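Local atomic coordinates of 4-phosphoerythronate dehydrogenase (Lactobacillus jensenii, PDB entry 4PRK), a protein that probably catalyses the NAD-dependent interconversion of pyruvate and D-lactate, as a D-lactate dehydrogenase of the D-isomer-specific 2-hydroxyacid dehydrogenase family. Residues G69-I73 with Y91-V95; V172-D176 with Y186-F192. All blocks are in the same frame, centred on the assembly; numbering follows the deposited sequence.

Contact 1: G69-I73 with Y91-V95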
ATOM      1  N   GLY A  69     -48.979 -11.458   4.468  1.00 68.86           N
ATOM      2  CA  GLY A  69     -48.315 -10.621   5.467  1.00 71.51           C
ATOM      3  C   GLY A  69     -46.892 -10.213   5.104  1.00 71.49           C
ATOM      4  O   GLY A  69     -46.200  -9.582   5.927  1.00 61.95           O
ATOM      5  N   ILE A  70     -46.456 -10.560   3.885  1.00 66.04           N
ATOM      6  CA  ILE A  70     -45.097 -10.242   3.432  1.00 66.18           C
ATOM      7  C   ILE A  70     -45.049  -8.730   3.239  1.00 64.23           C
ATOM      8  O   ILE A  70     -45.896  -8.173   2.524  1.00 58.23           O
ATOM      9  CB  ILE A  70     -44.716 -10.941   2.093  1.00 65.90           C
ATOM     10  CG1 ILE A  70     -44.763 -12.476   2.192  1.00 65.66           C
ATOM     11  CG2 ILE A  70     -43.326 -10.521   1.653  1.00 67.81           C
ATOM     12  CD1 ILE A  70     -43.651 -13.094   3.028  1.00 64.67           C
ATOM     13  N   LYS A  71     -44.065  -8.083   3.875  1.00 62.38           N
ATOM     14  CA  LYS A  71     -43.963  -6.611   3.897  1.00 65.19           C
ATOM     15  C   LYS A  71     -42.928  -6.013   2.927  1.00 67.88           C
ATOM     16  O   LYS A  71     -42.857  -4.778   2.802  1.00 63.32           O
ATOM     17  CB  LYS A  71     -43.646  -6.122   5.313  1.00 69.04           C
ATOM     18  CG  LYS A  71     -44.610  -6.610   6.391  1.00 72.29           C
ATOM     19  CD  LYS A  71     -44.096  -6.282   7.781  1.00 75.97           C
ATOM     20  CE  LYS A  71     -43.823  -4.797   7.958  1.00 76.37           C
ATOM     21  NZ  LYS A  71     -43.619  -4.474   9.397  1.00 87.53           N
ATOM     22  N   SER A  72     -42.125  -6.861   2.263  1.00 65.13           N
ATOM     23  CA  SER A  72     -41.139  -6.381   1.287  1.00 60.61           C
ATOM     24  C   SER A  72     -40.783  -7.423   0.225  1.00 58.91           C
ATOM     25  O   SER A  72     -41.206  -8.572   0.316  1.00 62.98           O
ATOM     26  CB  SER A  72     -39.869  -5.891   1.997  1.00 57.66           C
ATOM     27  OG  SER A  72     -39.079  -6.973   2.483  1.00 66.28           O
ATOM     28  N   ILE A  73     -40.055  -6.971  -0.807  1.00 61.56           N
ATOM     29  CA  ILE A  73     -39.374  -7.832  -1.801  1.00 63.38           C
ATOM     30  C   ILE A  73     -37.833  -7.600  -1.758  1.00 60.40           C
ATOM     31  O   ILE A  73     -37.309  -6.509  -2.138  1.00 55.17           O
ATOM     32  CB  ILE A  73     -39.923  -7.610  -3.229  1.00 63.18           C
ATOM     33  CG1 ILE A  73     -41.405  -7.988  -3.299  1.00 67.49           C
ATOM     34  CG2 ILE A  73     -39.165  -8.444  -4.258  1.00 66.58           C
ATOM     35  CD1 ILE A  73     -42.096  -7.420  -4.528  1.00 67.43           C
ATOM     36  N   TYR A  91     -49.636  -2.409  -3.043  1.00 74.56           N
ATOM     37  CA  TYR A  91     -49.740  -3.398  -1.979  1.00 67.44           C
ATOM     38  C   TYR A  91     -48.782  -3.154  -0.834  1.00 63.33           C
ATOM     39  O   TYR A  91     -48.452  -4.080  -0.136  1.00 55.86           O
ATOM     40  CB  TYR A  91     -49.544  -4.805  -2.541  1.00 72.84           C
ATOM     41  CG  TYR A  91     -50.713  -5.229  -3.387  1.00 78.32           C
ATOM     42  CD1 TYR A  91     -51.931  -5.570  -2.801  1.00 80.36           C
ATOM     43  CD2 TYR A  91     -50.618  -5.257  -4.771  1.00 82.37           C
ATOM     44  CE1 TYR A  91     -53.022  -5.939  -3.571  1.00 82.88           C
ATOM     45  CE2 TYR A  91     -51.700  -5.622  -5.553  1.00 89.59           C
ATOM     46  CZ  TYR A  91     -52.901  -5.960  -4.948  1.00 87.29           C
ATOM     47  OH  TYR A  91     -53.969  -6.328  -5.732  1.00 85.50           O
ATOM     48  N   HIS A  92     -48.341  -1.913  -0.635  1.00 65.81           N
ATOM     49  CA  HIS A  92     -47.502  -1.554   0.510  1.00 67.91           C
ATOM     50  C   HIS A  92     -46.241  -2.424   0.634  1.00 64.47           C
ATOM     51  O   HIS A  92     -45.766  -2.677   1.736  1.00 65.39           O
ATOM     52  CB  HIS A  92     -48.325  -1.616   1.807  1.00 73.00           C
ATOM     53  CG  HIS A  92     -49.489  -0.671   1.831  1.00 83.14           C
ATOM     54  ND1 HIS A  92     -49.846   0.038   2.958  1.00 86.33           N
ATOM     55  CD2 HIS A  92     -50.375  -0.315   0.869  1.00 89.06           C
ATOM     56  CE1 HIS A  92     -50.901   0.786   2.691  1.00 86.28           C
ATOM     57  NE2 HIS A  92     -51.240   0.590   1.430  1.00 91.54           N
ATOM     58  N   LEU A  93     -45.701  -2.864  -0.502  1.00 65.42           N
ATOM     59  CA  LEU A  93     -44.516  -3.728  -0.525  1.00 67.44           C
ATOM     60  C   LEU A  93     -43.224  -2.907  -0.699  1.00 66.29           C
ATOM     61  O   LEU A  93     -42.884  -2.553  -1.830  1.00 68.62           O
ATOM     62  CB  LEU A  93     -44.617  -4.759  -1.672  1.00 72.47           C
ATOM     63  CG  LEU A  93     -45.578  -5.960  -1.549  1.00 75.34           C
ATOM     64  CD1 LEU A  93     -45.914  -6.551  -2.917  1.00 77.04           C
ATOM     65  CD2 LEU A  93     -45.011  -7.042  -0.629  1.00 75.74           C
ATOM     66  N   THR A  94     -42.507  -2.616   0.395  1.00 60.21           N
ATOM     67  CA  THR A  94     -41.154  -2.031   0.282  1.00 63.81           C
ATOM     68  C   THR A  94     -40.351  -2.934  -0.692  1.00 67.41           C
ATOM     69  O   THR A  94     -40.604  -4.135  -0.766  1.00 75.30           O
ATOM     70  CB  THR A  94     -40.394  -1.871   1.652  1.00 60.27           C
ATOM     71  OG1 THR A  94     -41.123  -1.027   2.568  1.00 54.27           O
ATOM     72  CG2 THR A  94     -38.984  -1.268   1.453  1.00 54.14           C
ATOM     73  N   VAL A  95     -39.451  -2.339  -1.482  1.00 67.91           N
ATOM     74  CA  VAL A  95     -38.508  -3.075  -2.354  1.00 66.46           C
ATOM     75  C   VAL A  95     -37.070  -2.744  -1.929  1.00 62.42           C
ATOM     76  O   VAL A  95     -36.707  -1.564  -1.825  1.00 61.47           O
ATOM     77  CB  VAL A  95     -38.726  -2.733  -3.849  1.00 66.61           C
ATOM     78  CG1 VAL A  95     -37.956  -3.686  -4.779  1.00 60.83           C
ATOM     79  CG2 VAL A  95     -40.220  -2.773  -4.169  1.00 70.48           C
TER
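Ser72 and Thr94 sit level with each other at the start of two parallel strands, and Ile73 and Val95 form the next pair. The backbone of Thr94 grips the residues before and after Ser72. Its N gives a weak bond to Lys71 O, 3.3 Å long and well bent at the hydrogen (133°). Its O takes a firmer one from Ile73 N at 2.9 Å, and the donor lies 17° from the carbonyl plane. The same oxygen also receives a CA-H...O contact from Ser72.

Leu93 precedes the strand and carries most of the apolar contact. Its CB meets nothing of 69-73; only the branches reach it. Its CG stands beside the backbone N, opposite the carbonyl carbon (chi1 -74°), and there the chain forks. One branch, CD1, ends 4.2 Å from CD1 of Ile73. The other, CD2, lies 3.5 Å from Ile70 O and 4.1 Å from Ser72 N, with Ile70 CG2 a little farther off.

The two strands belong to a beta-alpha-beta unit, in which helix 85-90 links strand 72-75 to strand 94-96. The five-stranded parallel sheet has order 2-1-3-4-5, a flavodoxin-like arrangement, and 94-96 is its outer strand within the chain. Both segments leave a helix through a Schellman motif, with Gly69 and His92 as the residues of positive phi. Leu318 of helix 301-319 packs on Ser72 and Thr94 on one face of the sheet, where the CB atoms of these two are 4.1 Å apart. Ile73 and Val95 project from the other face. There Val95 CG1 lies 3.9 Å from Ile73 O.

Contact 2: V172-D176 with Y186-F192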
ATOM      1  N   VAL A 172      -2.547   6.880 -11.337  1.00 24.10           N
ATOM      2  CA  VAL A 172      -3.927   6.677 -11.696  1.00 23.43           C
ATOM      3  C   VAL A 172      -4.645   8.021 -11.890  1.00 25.32           C
ATOM      4  O   VAL A 172      -4.632   8.865 -11.007  1.00 22.94           O
ATOM      5  CB  VAL A 172      -4.685   5.891 -10.608  1.00 25.40           C
ATOM      6  CG1 VAL A 172      -6.157   5.659 -11.006  1.00 28.74           C
ATOM      7  CG2 VAL A 172      -3.996   4.595 -10.344  1.00 26.37           C
ATOM      8  N   LEU A 173      -5.295   8.165 -13.039  1.00 25.13           N
ATOM      9  CA  LEU A 173      -6.101   9.313 -13.387  1.00 28.47           C
ATOM     10  C   LEU A 173      -7.520   8.845 -13.529  1.00 29.13           C
ATOM     11  O   LEU A 173      -7.754   7.714 -13.955  1.00 29.10           O
ATOM     12  CB  LEU A 173      -5.685   9.886 -14.755  1.00 30.52           C
ATOM     13  CG  LEU A 173      -4.269  10.419 -14.942  1.00 32.20           C
ATOM     14  CD1 LEU A 173      -3.965  10.739 -16.373  1.00 32.97           C
ATOM     15  CD2 LEU A 173      -4.065  11.664 -14.074  1.00 33.66           C
ATOM     16  N   ALA A 174      -8.471   9.712 -13.201  1.00 27.77           N
ATOM     17  CA  ALA A 174      -9.869   9.369 -13.376  1.00 29.23           C
ATOM     18  C   ALA A 174     -10.701  10.549 -13.864  1.00 28.75           C
ATOM     19  O   ALA A 174     -10.508  11.663 -13.392  1.00 27.32           O
ATOM     20  CB  ALA A 174     -10.430   8.867 -12.047  1.00 30.54           C
ATOM     21  N   TYR A 175     -11.625  10.287 -14.789  1.00 30.89           N
ATOM     22  CA  TYR A 175     -12.634  11.246 -15.210  1.00 29.25           C
ATOM     23  C   TYR A 175     -13.895  10.950 -14.443  1.00 29.42           C
ATOM     24  O   TYR A 175     -14.306   9.811 -14.352  1.00 29.67           O
ATOM     25  CB  TYR A 175     -12.945  11.172 -16.724  1.00 34.77           C
ATOM     26  CG  TYR A 175     -14.152  12.078 -17.061  1.00 37.15           C
ATOM     27  CD1 TYR A 175     -14.056  13.452 -16.900  1.00 38.36           C
ATOM     28  CD2 TYR A 175     -15.373  11.556 -17.443  1.00 36.16           C
ATOM     29  CE1 TYR A 175     -15.123  14.271 -17.143  1.00 39.26           C
ATOM     30  CE2 TYR A 175     -16.431  12.380 -17.719  1.00 38.60           C
ATOM     31  CZ  TYR A 175     -16.288  13.739 -17.569  1.00 39.82           C
ATOM     32  OH  TYR A 175     -17.339  14.610 -17.791  1.00 47.57           O
ATOM     33  N   ASP A 176     -14.523  11.964 -13.867  1.00 27.62           N
ATOM     34  CA  ASP A 176     -15.822  11.758 -13.241  1.00 30.96           C
ATOM     35  C   ASP A 176     -16.631  13.054 -13.185  1.00 30.82           C
ATOM     36  O   ASP A 176     -16.071  14.120 -13.300  1.00 32.82           O
ATOM     37  CB  ASP A 176     -15.658  11.147 -11.833  1.00 31.95           C
ATOM     38  CG  ASP A 176     -16.919  10.370 -11.368  1.00 35.03           C
ATOM     39  OD1 ASP A 176     -18.056  10.635 -11.812  1.00 42.42           O
ATOM     40  OD2 ASP A 176     -16.786   9.491 -10.531  1.00 41.55           O
ATOM     41  N   TYR A 186      -5.455   8.058  -3.974  1.00 28.34           N
ATOM     42  CA  TYR A 186      -5.165   7.019  -4.936  1.00 27.96           C
ATOM     43  C   TYR A 186      -5.301   7.428  -6.415  1.00 29.02           C
ATOM     44  O   TYR A 186      -4.903   6.682  -7.298  1.00 32.02           O
ATOM     45  CB  TYR A 186      -6.103   5.875  -4.691  1.00 31.10           C
ATOM     46  CG  TYR A 186      -6.124   5.404  -3.275  1.00 35.31           C
ATOM     47  CD1 TYR A 186      -4.982   4.819  -2.709  1.00 41.43           C
ATOM     48  CD2 TYR A 186      -7.264   5.516  -2.494  1.00 37.59           C
ATOM     49  CE1 TYR A 186      -4.982   4.332  -1.389  1.00 42.75           C
ATOM     50  CE2 TYR A 186      -7.286   5.033  -1.171  1.00 39.82           C
ATOM     51  CZ  TYR A 186      -6.126   4.453  -0.618  1.00 46.60           C
ATOM     52  OH  TYR A 186      -6.051   3.992   0.700  1.00 53.40           O
ATOM     53  N   LEU A 187      -5.865   8.583  -6.709  1.00 28.28           N
ATOM     54  CA  LEU A 187      -6.017   8.989  -8.101  1.00 27.62           C
ATOM     55  C   LEU A 187      -5.995  10.486  -8.183  1.00 26.59           C
ATOM     56  O   LEU A 187      -6.037  11.115  -7.163  1.00 27.18           O
ATOM     57  CB  LEU A 187      -7.311   8.450  -8.698  1.00 26.23           C
ATOM     58  CG  LEU A 187      -8.633   8.855  -8.056  1.00 27.62           C
ATOM     59  CD1 LEU A 187      -9.091  10.253  -8.469  1.00 27.68           C
ATOM     60  CD2 LEU A 187      -9.698   7.831  -8.412  1.00 28.92           C
ATOM     61  N   THR A 188      -5.892  11.032  -9.405  1.00 26.59           N
ATOM     62  CA  THR A 188      -5.958  12.482  -9.671  1.00 24.57           C
ATOM     63  C   THR A 188      -7.046  12.677 -10.696  1.00 25.32           C
ATOM     64  O   THR A 188      -7.050  12.006 -11.762  1.00 24.01           O
ATOM     65  CB  THR A 188      -4.662  12.949 -10.277  1.00 30.28           C
ATOM     66  OG1 THR A 188      -3.598  12.770  -9.320  1.00 29.41           O
ATOM     67  CG2 THR A 188      -4.754  14.432 -10.720  1.00 30.22           C
ATOM     68  N   TYR A 189      -8.022  13.523 -10.377  1.00 22.75           N
ATOM     69  CA  TYR A 189      -9.061  13.830 -11.336  1.00 25.04           C
ATOM     70  C   TYR A 189      -8.503  14.615 -12.553  1.00 27.76           C
ATOM     71  O   TYR A 189      -7.559  15.356 -12.428  1.00 29.62           O
ATOM     72  CB  TYR A 189     -10.162  14.604 -10.657  1.00 27.64           C
ATOM     73  CG  TYR A 189     -11.031  13.817  -9.696  1.00 26.30           C
ATOM     74  CD1 TYR A 189     -11.946  12.893 -10.165  1.00 26.33           C
ATOM     75  CD2 TYR A 189     -11.020  14.088  -8.357  1.00 26.06           C
ATOM     76  CE1 TYR A 189     -12.777  12.196  -9.303  1.00 25.12           C
ATOM     77  CE2 TYR A 189     -11.857  13.406  -7.486  1.00 28.49           C
ATOM     78  CZ  TYR A 189     -12.737  12.456  -7.987  1.00 26.34           C
ATOM     79  OH  TYR A 189     -13.564  11.774  -7.151  1.00 29.03           O
ATOM     80  N   ALA A 190      -9.060  14.328 -13.714  1.00 27.82           N
ATOM     81  CA  ALA A 190      -8.620  14.891 -14.967  1.00 30.99           C
ATOM     82  C   ALA A 190      -9.759  14.899 -15.960  1.00 31.73           C
ATOM     83  O   ALA A 190     -10.765  14.253 -15.765  1.00 30.73           O
ATOM     84  CB  ALA A 190      -7.442  14.126 -15.527  1.00 29.22           C
ATOM     85  N   ASP A 191      -9.575  15.657 -17.024  1.00 34.13           N
ATOM     86  CA  ASP A 191     -10.537  15.755 -18.098  1.00 33.98           C
ATOM     87  C   ASP A 191     -10.616  14.453 -18.859  1.00 32.36           C
ATOM     88  O   ASP A 191      -9.662  13.709 -18.933  1.00 33.30           O
ATOM     89  CB  ASP A 191     -10.138  16.858 -19.064  1.00 36.67           C
ATOM     90  CG  ASP A 191     -10.273  18.218 -18.477  1.00 38.07           C
ATOM     91  OD1 ASP A 191     -10.992  18.386 -17.493  1.00 48.37           O
ATOM     92  OD2 ASP A 191      -9.643  19.130 -19.007  1.00 46.86           O
ATOM     93  N   PHE A 192     -11.765  14.211 -19.451  1.00 31.39           N
ATOM     94  CA  PHE A 192     -12.029  12.972 -20.123  1.00 32.62           C
ATOM     95  C   PHE A 192     -11.027  12.784 -21.243  1.00 33.28           C
ATOM     96  O   PHE A 192     -10.509  11.707 -21.425  1.00 31.78           O
ATOM     97  CB  PHE A 192     -13.457  13.014 -20.654  1.00 35.13           C
ATOM     98  CG  PHE A 192     -13.830  11.858 -21.525  1.00 41.22           C
ATOM     99  CD1 PHE A 192     -14.338  10.703 -20.983  1.00 41.89           C
ATOM    100  CD2 PHE A 192     -13.701  11.940 -22.890  1.00 42.50           C
ATOM    101  CE1 PHE A 192     -14.691   9.643 -21.783  1.00 37.84           C
ATOM    102  CE2 PHE A 192     -14.052  10.882 -23.696  1.00 42.08           C
ATOM    103  CZ  PHE A 192     -14.545   9.729 -23.142  1.00 41.86           C
TER
HETATM  104  O   HOH W   1     -15.331  10.150  -8.225  1.00 36.49           O
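Three backbone hydrogen bonds join Val172 and Ala174 to 186-192 in parallel fashion. Thr188 N donates to Val172 O at 3.0 Å. Ala174 N returns a bond to Thr188 O, standing 35° out of that carbonyl plane. Ala190 N then donates to Ala174 O.

The apolar contacts are small. Leu187 CB rests 3.8 Å from Val172 CG1, and its CD2 meets Ala174 CB. On the other face, Leu173 and Thr188 lie side by side, pointing the same way.

The aromatic contact closes the far end. The Tyr175 side chain swings away from its own N (chi1 172°), which carries the ring to the start of helix 192-198. Phe192 CB lies over the ring face, 3.8 Å from its centroid. The Phe192 ring turns an edge to the Tyr175 face, T-shaped, with planes at 80°. Ala190 O lies in the plane of the Tyr175 ring, 3.6 Å from its CD1. With an alanine in place of Tyr175, Phe192 CB would probably lose the face it rests on, and the Phe192 ring would be freer to turn.

The polar link is a water. It donates to Asp176 OD2 (2.8 Å) and hydrogen-bonds Tyr189 OH at 2.6 Å, in the plane of that ring. Tyr189 OH also bonds Asn180 N.

Asp176 follows the second Rossmann strand, where relatives often carry an acidic residue that binds the adenosine ribose. Its OD2 bonds Val154 N, weakly, by the glycine-rich turn. Strand 148-152 flanks 171-175 on the side away from 188-189, while helix 155-167 packs on Val172 and Tyr186.

In the fold
Both contacts join a strand that is outermost within the chain to its inner neighbour in a parallel sheet, but the sheets differ. Contact 1 lies in the five-stranded sheet, contact 2 in the seven-stranded Rossmann sheet of the NAD-binding domain. Their centres are 41 Å apart and they do not touch. Contact 1 is the more buried; aliphatic side chains dominate it, and its link passes through a helix. Contact 2 is only partly buried and its link has no helix. Aromatic rings and a water-bridged carboxylate set its chemistry apart. Of these, the Asp176 carboxylate lies beside the glycine-rich turn. It also reaches a subunit boundary, where Tyr186 OH bonds Gln163 of the second subunit.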